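Local coordinates for possible adhesin (Caldicellulosiruptor kronotskyensis, PDB 4WA0), which probably mediates attachment of the cell to cellulose as a tapirin, of which this chain is the C-terminal, magnesium-binding beta-helix domain, at residues R174-N179 against S196-G201; N133-T138 against T155-S160. All blocks are in the same frame, centred on the assembly; numbering follows the deposited sequence.

Contact 1: R174-N179 against S196-G201; sequences RLILEN and SIQNNG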
ATOM      1  N   ARG A 174      11.569  23.331  -9.384  0.66 12.83           N
ATOM      2  CA  ARG A 174      10.915  23.700 -10.656  0.66 14.32           C
ATOM      3  C   ARG A 174       9.541  23.097 -10.712  0.66 13.37           C
ATOM      4  O   ARG A 174       9.310  22.022 -10.131  0.66 11.82           O
ATOM      5  CB  ARG A 174      11.648  23.155 -11.895  0.66 15.62           C
ATOM      6  CG  ARG A 174      12.930  23.884 -12.259  0.66 21.00           C
ATOM      7  CD  ARG A 174      13.435  23.341 -13.609  0.66 24.50           C
ATOM      8  NE  ARG A 174      13.761  21.915 -13.541  0.66 29.58           N
ATOM      9  CZ  ARG A 174      13.993  21.127 -14.586  0.66 35.52           C
ATOM     10  NH1 ARG A 174      13.961  21.619 -15.836  0.66 32.11           N
ATOM     11  NH2 ARG A 174      14.272  19.829 -14.373  0.66 36.29           N
ATOM     12  N   LEU A 175       8.658  23.830 -11.380  1.00 12.14           N
ATOM     13  CA  LEU A 175       7.347  23.297 -11.764  1.00 13.37           C
ATOM     14  C   LEU A 175       7.333  23.408 -13.292  1.00 14.40           C
ATOM     15  O   LEU A 175       7.569  24.525 -13.835  1.00 14.35           O
ATOM     16  CB  LEU A 175       6.162  24.002 -11.118  1.00 14.74           C
ATOM     17  CG  LEU A 175       4.795  23.675 -11.772  1.00 17.82           C
ATOM     18  CD1 LEU A 175       4.391  22.331 -11.341  1.00 19.60           C
ATOM     19  CD2 LEU A 175       3.739  24.644 -11.261  1.00 21.01           C
ATOM     20  N   ILE A 176       7.106  22.266 -13.975  1.00 12.83           N
ATOM     21  CA  ILE A 176       7.148  22.197 -15.427  1.00 12.20           C
ATOM     22  C   ILE A 176       5.774  21.915 -15.989  1.00 13.47           C
ATOM     23  O   ILE A 176       5.115  20.933 -15.543  1.00 12.58           O
ATOM     24  CB  ILE A 176       8.131  21.111 -15.865  1.00 14.48           C
ATOM     25  CG1 ILE A 176       9.507  21.401 -15.267  1.00 18.39           C
ATOM     26  CG2 ILE A 176       8.144  21.017 -17.404  1.00 15.08           C
ATOM     27  CD1 ILE A 176      10.261  20.188 -14.769  1.00 22.86           C
ATOM     28  N   LEU A 177       5.300  22.765 -16.914  1.00 12.75           N
ATOM     29  CA  LEU A 177       4.051  22.483 -17.632  1.00 14.04           C
ATOM     30  C   LEU A 177       4.377  22.032 -19.046  1.00 14.52           C
ATOM     31  O   LEU A 177       5.154  22.676 -19.743  1.00 13.70           O
ATOM     32  CB  LEU A 177       3.149  23.667 -17.755  1.00 14.45           C
ATOM     33  CG  LEU A 177       2.253  24.053 -16.601  1.00 18.27           C
ATOM     34  CD1 LEU A 177       3.091  24.646 -15.496  1.00 20.60           C
ATOM     35  CD2 LEU A 177       1.132  25.007 -16.981  1.00 17.92           C
ATOM     36  N   GLU A 178       3.888  20.838 -19.428  1.00 13.66           N
ATOM     37  CA  GLU A 178       4.030  20.426 -20.830  1.00 16.07           C
ATOM     38  C   GLU A 178       2.905  21.034 -21.641  1.00 14.96           C
ATOM     39  O   GLU A 178       1.947  21.652 -21.126  1.00 14.57           O
ATOM     40  CB  GLU A 178       3.989  18.914 -20.966  1.00 15.68           C
ATOM     41  CG  GLU A 178       5.131  18.226 -20.256  1.00 17.60           C
ATOM     42  CD  GLU A 178       5.140  16.698 -20.516  1.00 19.49           C
ATOM     43  OE1 GLU A 178       4.100  16.091 -20.985  1.00 24.78           O
ATOM     44  OE2 GLU A 178       6.232  16.152 -20.233  1.00 21.97           O
ATOM     45  N   ASN A 179       2.990  20.842 -22.960  1.00 17.68           N
ATOM     46  CA  ASN A 179       1.997  21.432 -23.885  1.00 19.08           C
ATOM     47  C   ASN A 179       0.551  21.111 -23.509  1.00 16.86           C
ATOM     48  O   ASN A 179       0.204  19.954 -23.306  1.00 18.30           O
ATOM     49  CB  ASN A 179       2.301  20.854 -25.276  1.00 23.02           C
ATOM     50  CG  ASN A 179       1.501  21.489 -26.374  1.00 26.54           C
ATOM     51  OD1 ASN A 179       0.395  21.033 -26.692  1.00 35.57           O
ATOM     52  ND2 ASN A 179       2.038  22.513 -26.962  1.00 31.76           N
ATOM     53  N   SER A 196      10.212  30.195 -11.212  1.00 13.30           N
ATOM     54  CA  SER A 196      10.564  28.786 -11.125  1.00 13.85           C
ATOM     55  C   SER A 196       9.620  27.874 -11.901  1.00 14.41           C
ATOM     56  O   SER A 196       9.799  26.663 -11.880  1.00 16.05           O
ATOM     57  CB  SER A 196      10.604  28.343  -9.662  1.00 14.71           C
ATOM     58  OG  SER A 196      11.557  29.024  -8.944  1.00 19.26           O
ATOM     59  N   ILE A 197       8.681  28.465 -12.621  1.00 14.42           N
ATOM     60  CA  ILE A 197       7.734  27.731 -13.438  1.00 15.83           C
ATOM     61  C   ILE A 197       8.311  27.752 -14.843  1.00 17.01           C
ATOM     62  O   ILE A 197       8.685  28.830 -15.340  1.00 17.05           O
ATOM     63  CB  ILE A 197       6.321  28.336 -13.382  1.00 16.21           C
ATOM     64  CG1 ILE A 197       5.753  28.311 -11.964  1.00 15.72           C
ATOM     65  CG2 ILE A 197       5.404  27.572 -14.374  1.00 17.72           C
ATOM     66  CD1 ILE A 197       4.470  29.082 -11.858  1.00 15.85           C
ATOM     67  N   GLN A 198       8.381  26.584 -15.475  0.61 15.20           N
ATOM     68  CA  GLN A 198       8.784  26.439 -16.867  0.61 17.84           C
ATOM     69  C   GLN A 198       7.577  25.993 -17.666  0.61 17.45           C
ATOM     70  O   GLN A 198       7.203  24.824 -17.584  0.61 16.58           O
ATOM     71  CB  GLN A 198       9.838  25.363 -16.917  0.61 18.80           C
ATOM     72  CG  GLN A 198      10.583  25.181 -18.221  0.61 23.13           C
ATOM     73  CD  GLN A 198      11.426  23.941 -18.139  0.61 25.08           C
ATOM     74  OE1 GLN A 198      11.161  22.950 -18.858  0.61 24.39           O
ATOM     75  NE2 GLN A 198      12.380  23.929 -17.167  0.61 25.51           N
ATOM     76  N   ASN A 199       6.989  26.910 -18.419  1.00 15.69           N
ATOM     77  CA  ASN A 199       5.691  26.704 -19.075  1.00 15.27           C
ATOM     78  C   ASN A 199       5.975  26.456 -20.519  1.00 18.73           C
ATOM     79  O   ASN A 199       6.227  27.423 -21.292  1.00 19.37           O
ATOM     80  CB  ASN A 199       4.797  27.915 -18.908  1.00 15.58           C
ATOM     81  CG  ASN A 199       3.404  27.688 -19.478  1.00 18.47           C
ATOM     82  OD1 ASN A 199       3.109  26.569 -19.908  1.00 16.97           O
ATOM     83  ND2 ASN A 199       2.533  28.709 -19.421  1.00 19.48           N
ATOM     84  N   ASN A 200       5.925  25.186 -20.889  1.00 17.78           N
ATOM     85  CA  ASN A 200       6.223  24.760 -22.286  1.00 18.24           C
ATOM     86  C   ASN A 200       4.952  24.583 -23.094  1.00 16.98           C
ATOM     87  O   ASN A 200       4.625  23.461 -23.538  1.00 19.43           O
ATOM     88  CB  ASN A 200       7.037  23.491 -22.254  1.00 21.56           C
ATOM     89  CG  ASN A 200       8.375  23.670 -21.586  1.00 24.14           C
ATOM     90  OD1 ASN A 200       9.029  24.713 -21.692  1.00 26.80           O
ATOM     91  ND2 ASN A 200       8.767  22.665 -20.812  1.00 27.59           N
ATOM     92  N   GLY A 201       4.224  25.671 -23.307  1.00 15.42           N
ATOM     93  CA  GLY A 201       2.990  25.643 -24.077  1.00 18.14           C
ATOM     94  C   GLY A 201       1.717  25.237 -23.337  1.00 18.12           C
ATOM     95  O   GLY A 201       0.730  24.816 -23.974  1.00 18.11           O
TER

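Contact 2: N133-T138 against T155-S160; sequences NMEVST and TLKSNS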
ATOM      1  N   ASN A 133      10.796  13.848  -7.497  1.00 10.79           N
ATOM      2  CA  ASN A 133      10.221  14.262  -8.798  1.00 11.07           C
ATOM      3  C   ASN A 133       8.841  13.659  -8.955  1.00 10.69           C
ATOM      4  O   ASN A 133       8.696  12.417  -8.952  1.00 12.17           O
ATOM      5  CB  ASN A 133      11.105  13.776  -9.910  1.00 13.20           C
ATOM      6  CG  ASN A 133      12.447  14.466  -9.922  1.00 13.01           C
ATOM      7  OD1 ASN A 133      12.517  15.656  -9.711  1.00 14.39           O
ATOM      8  ND2 ASN A 133      13.521  13.692 -10.020  1.00 15.33           N
HETATM    9  N   MSE A 134       7.814  14.491  -8.971  1.00  9.88           N
HETATM   10  CA  MSE A 134       6.441  14.052  -9.249  1.00 10.99           C
HETATM   11  C   MSE A 134       5.931  14.412 -10.566  1.00 10.89           C
HETATM   12  O   MSE A 134       6.177  15.540 -11.070  1.00 11.61           O
HETATM   13  CB  MSE A 134       5.570  14.680  -8.163  1.00 11.29           C
HETATM   14  CG  MSE A 134       4.171  14.121  -8.225  1.00 13.70           C
HETATM   15 SE   MSE A 134       3.000  14.675  -6.725  1.00 19.54          SE
HETATM   16  CE  MSE A 134       2.778  16.449  -7.322  1.00 16.72           C
ATOM     17  N   GLU A 135       5.174  13.518 -11.169  1.00 11.16           N
ATOM     18  CA  GLU A 135       4.511  13.824 -12.475  1.00 11.87           C
ATOM     19  C   GLU A 135       3.033  13.568 -12.297  1.00 13.15           C
ATOM     20  O   GLU A 135       2.673  12.538 -11.707  1.00 14.89           O
ATOM     21  CB  GLU A 135       4.966  12.918 -13.603  1.00 14.68           C
ATOM     22  CG  GLU A 135       6.432  13.048 -13.813  1.00 18.55           C
ATOM     23  CD  GLU A 135       7.029  12.324 -15.003  1.00 24.76           C
ATOM     24  OE1 GLU A 135       6.357  11.524 -15.699  1.00 27.28           O
ATOM     25  OE2 GLU A 135       8.222  12.598 -15.189  1.00 28.72           O
ATOM     26  N   VAL A 136       2.194  14.438 -12.854  1.00 10.61           N
ATOM     27  CA  VAL A 136       0.743  14.248 -12.873  1.00 11.63           C
ATOM     28  C   VAL A 136       0.328  14.150 -14.315  1.00 12.40           C
ATOM     29  O   VAL A 136       0.624  15.054 -15.113  1.00 13.45           O
ATOM     30  CB  VAL A 136      -0.001  15.386 -12.167  1.00 12.93           C
ATOM     31  CG1 VAL A 136      -1.501  15.180 -12.349  1.00 14.34           C
ATOM     32  CG2 VAL A 136       0.416  15.451 -10.699  1.00 15.87           C
ATOM     33  N   SER A 137      -0.282  13.022 -14.690  1.00 12.17           N
ATOM     34  CA  SER A 137      -0.547  12.854 -16.134  1.00 14.15           C
ATOM     35  C   SER A 137      -1.874  13.423 -16.594  1.00 14.52           C
ATOM     36  O   SER A 137      -1.948  13.842 -17.792  1.00 15.89           O
ATOM     37  CB  SER A 137      -0.267  11.387 -16.584  1.00 16.37           C
ATOM     38  OG  SER A 137      -1.212  10.515 -16.150  1.00 20.30           O
ATOM     39  N   THR A 138      -2.900  13.404 -15.750  1.00 13.54           N
ATOM     40  CA  THR A 138      -4.249  13.855 -16.162  1.00 16.17           C
ATOM     41  C   THR A 138      -4.891  14.957 -15.287  1.00 14.96           C
ATOM     42  O   THR A 138      -5.374  15.981 -15.783  1.00 13.28           O
ATOM     43  CB  THR A 138      -5.168  12.616 -16.340  1.00 17.99           C
ATOM     44  OG1 THR A 138      -4.566  11.750 -17.291  1.00 18.07           O
ATOM     45  CG2 THR A 138      -6.534  12.953 -16.803  1.00 18.81           C
ATOM     46  N   THR A 155       6.122  17.936 -12.596  1.00 12.09           N
ATOM     47  CA  THR A 155       5.803  18.013 -14.032  1.00 12.63           C
ATOM     48  C   THR A 155       4.351  17.771 -14.243  1.00 12.91           C
ATOM     49  O   THR A 155       3.826  16.733 -13.805  1.00 13.08           O
ATOM     50  CB  THR A 155       6.636  17.032 -14.849  1.00 13.28           C
ATOM     51  OG1 THR A 155       8.017  17.335 -14.675  1.00 14.54           O
ATOM     52  CG2 THR A 155       6.350  17.162 -16.318  1.00 14.48           C
ATOM     53  N   LEU A 156       3.675  18.728 -14.904  1.00 12.15           N
ATOM     54  CA  LEU A 156       2.266  18.573 -15.278  1.00 12.38           C
ATOM     55  C   LEU A 156       2.283  18.126 -16.739  1.00 13.76           C
ATOM     56  O   LEU A 156       2.687  18.883 -17.632  1.00 14.10           O
ATOM     57  CB  LEU A 156       1.428  19.867 -15.003  1.00 14.63           C
ATOM     58  CG  LEU A 156       1.727  20.460 -13.569  1.00 15.16           C
ATOM     59  CD1 LEU A 156       0.825  21.694 -13.360  1.00 18.19           C
ATOM     60  CD2 LEU A 156       1.484  19.421 -12.493  1.00 15.33           C
ATOM     61  N   LYS A 157       1.887  16.884 -17.008  1.00 13.43           N
ATOM     62  CA  LYS A 157       2.065  16.341 -18.372  1.00 15.16           C
ATOM     63  C   LYS A 157       1.041  16.948 -19.333  1.00 14.68           C
ATOM     64  O   LYS A 157       0.088  17.622 -18.972  1.00 15.53           O
ATOM     65  CB  LYS A 157       2.002  14.808 -18.392  1.00 17.50           C
ATOM     66  CG  LYS A 157       2.977  14.132 -17.418  1.00 19.45           C
ATOM     67  CD  LYS A 157       4.394  14.194 -17.879  1.00 23.80           C
ATOM     68  CE  LYS A 157       4.648  13.196 -18.997  1.00 25.42           C
ATOM     69  NZ  LYS A 157       6.018  13.438 -19.539  1.00 28.68           N
ATOM     70  N   SER A 158       1.209  16.651 -20.611  1.00 17.53           N
ATOM     71  CA  SER A 158       0.389  17.319 -21.624  1.00 18.39           C
ATOM     72  C   SER A 158      -1.109  17.161 -21.432  1.00 16.78           C
ATOM     73  O   SER A 158      -1.606  16.055 -21.118  1.00 16.34           O
ATOM     74  CB  SER A 158       0.829  16.927 -23.034  1.00 22.75           C
ATOM     75  OG  SER A 158       0.705  15.553 -23.182  1.00 29.33           O
ATOM     76  N   ASN A 159      -1.809  18.290 -21.573  0.62 17.22           N
ATOM     77  CA  ASN A 159      -3.263  18.397 -21.425  0.62 17.62           C
ATOM     78  C   ASN A 159      -3.839  18.039 -20.085  0.62 16.67           C
ATOM     79  O   ASN A 159      -5.059  17.904 -19.943  0.62 17.21           O
ATOM     80  CB  ASN A 159      -3.919  17.633 -22.561  0.62 19.83           C
ATOM     81  CG  ASN A 159      -3.447  18.168 -23.886  0.62 19.93           C
ATOM     82  OD1 ASN A 159      -3.626  19.362 -24.142  0.62 18.32           O
ATOM     83  ND2 ASN A 159      -2.710  17.352 -24.659  0.62 20.07           N
ATOM     84  N   SER A 160      -2.964  17.968 -19.064  1.00 16.70           N
ATOM     85  CA  SER A 160      -3.417  17.685 -17.700  1.00 16.42           C
ATOM     86  C   SER A 160      -4.185  18.927 -17.197  1.00 15.90           C
ATOM     87  O   SER A 160      -4.160  19.983 -17.851  1.00 16.24           O
ATOM     88  CB  SER A 160      -2.237  17.312 -16.774  1.00 15.41           C
ATOM     89  OG  SER A 160      -1.329  18.387 -16.690  1.00 14.45           O
TER
HETATM   90  O   HOH W   1       8.916  16.087 -12.207  1.00 14.36           O
HETATM   91  O   HOH W   2       8.408  14.010 -17.627  1.00 45.80           O
HETATM   92  O   HOH W   3      -3.759  14.649 -19.714  1.00 24.44           O

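Contact 1: R174-N179 against S196-G201
Leu175 to Leu177 run parallel to Ile197 to Asn199, the two short strand axes 4.7 Å apart and 13° from alignment, with backbone hydrogen bonds from Leu175 N to Ser196 O, Gln198 N to Leu175 O, Leu177 N to Gln198 O and Asn200 N to Leu177 O. The shortest of these joins Gln198 N to Leu175 O at 2.8 Å. On the inward face, Leu177 crosses Ile197 obliquely and brings CD1 to within 3.9 Å of Ile197 CG2, while Leu175 CD2 approaches Ile197 CG1 more loosely. Asn199 also belongs to this face: its OD1 lies 3.6 Å from Leu177 CB but accepts its hydrogen bond from Gly202 N. This pairing joins the last two strands at one end of a parallel sheet of the right-handed beta-helix; Leu167 packs on Leu175 and Ile197, and Ile204 on Leu177 and Ile197, from the other two faces. The outward face carries Arg174, Ile176 and Gln198. Gln198 CG is anti to the backbone N (chi1 -170°) and the chain runs on extended beside Arg174, the amide and guanidinium planes 48° apart. Both residues have alternate conformers, so the arrangement of their ends is provisional. In those given, Arg174 NH1 and Gln198 NE2, both donors, come within 3.1 Å without bonding, Ile176 CD1 sits over the centre of the guanidinium face, and Asn200 ND2 makes a nearly straight 3.1 Å hydrogen bond to an in-plane lone pair of Gln198 OE1, tying the two amides together within 196-201. Ile176 CG2 packs at 3.8 Å against Asn200 ND2.

Contact 2: N133-T138 against T155-S160
Glu135 and Thr155 lie side by side on the outward face of two parallel strands, Glu135 CG 4.1 Å from Thr155 CB. Beneath them Thr155 N hydrogen-bonds to Met134 O, Val136 N to Thr155 O and Lys157 N to Val136 O. Thr155 OG1 is anti to its carbonyl carbon (chi1 -60°), and a water joins it to Met134 O, an oxygen that also accepts from Thr155 N. Lys157 CG, anti to the carbonyl carbon (chi1 -54°), lies 3.4 Å from Val136 O; bends at chi2 and chi3 follow, and CD lies 4.0 Å from Glu135 OE1. The ammonium pairs with Glu178 in a salt bridge; toward Glu135 it stops short of one, Lys157 NZ standing 4.3 Å from Glu135 OE1, and a second water spans Lys157 NZ and Glu135 OE2. In this beta-helix the strands belong to successive coils, and beyond them the two segments differ: 133-138 turns a corner at Ser137 and Thr138, and 155-160 makes a type II beta turn from Lys157 to Ser160. Ser160 OG, placed between its backbone N and carbonyl carbon, donates to an in-plane lone pair of Lys157 O at 2.8 Å, so that carbonyl is gripped by both the hydroxyl and Ser160 N. Ser160 CB rests 3.5 Å from Thr138 O, and a third water bridges Ser137 O and Ser158 O. On the inward face Val136 CB meets Leu156 CD2 at 4.3 Å.

Both contacts belong to the same parallel face of the beta-helix, where strands 174-177 and 153-156 are neighbours; contact 1 lies at the end of the beta-helix, where 197-199 is the outermost strand, and contact 2 lies nearer the middle of the chain. Ile176 O probably accepts from Leu156 N, and the Glu178–Lys157 salt bridge joins them just past the strand ends. Contact 1 is a surface contact; its outer chemistry is an amide pair and an isoleucine lying over a guanidinium. Contact 2, partly buried, uses waters between charged and hydroxyl groups and a serine-held turn. Inward, both turn aliphatic side chains to the interior, and Leu156 touches Leu175 there.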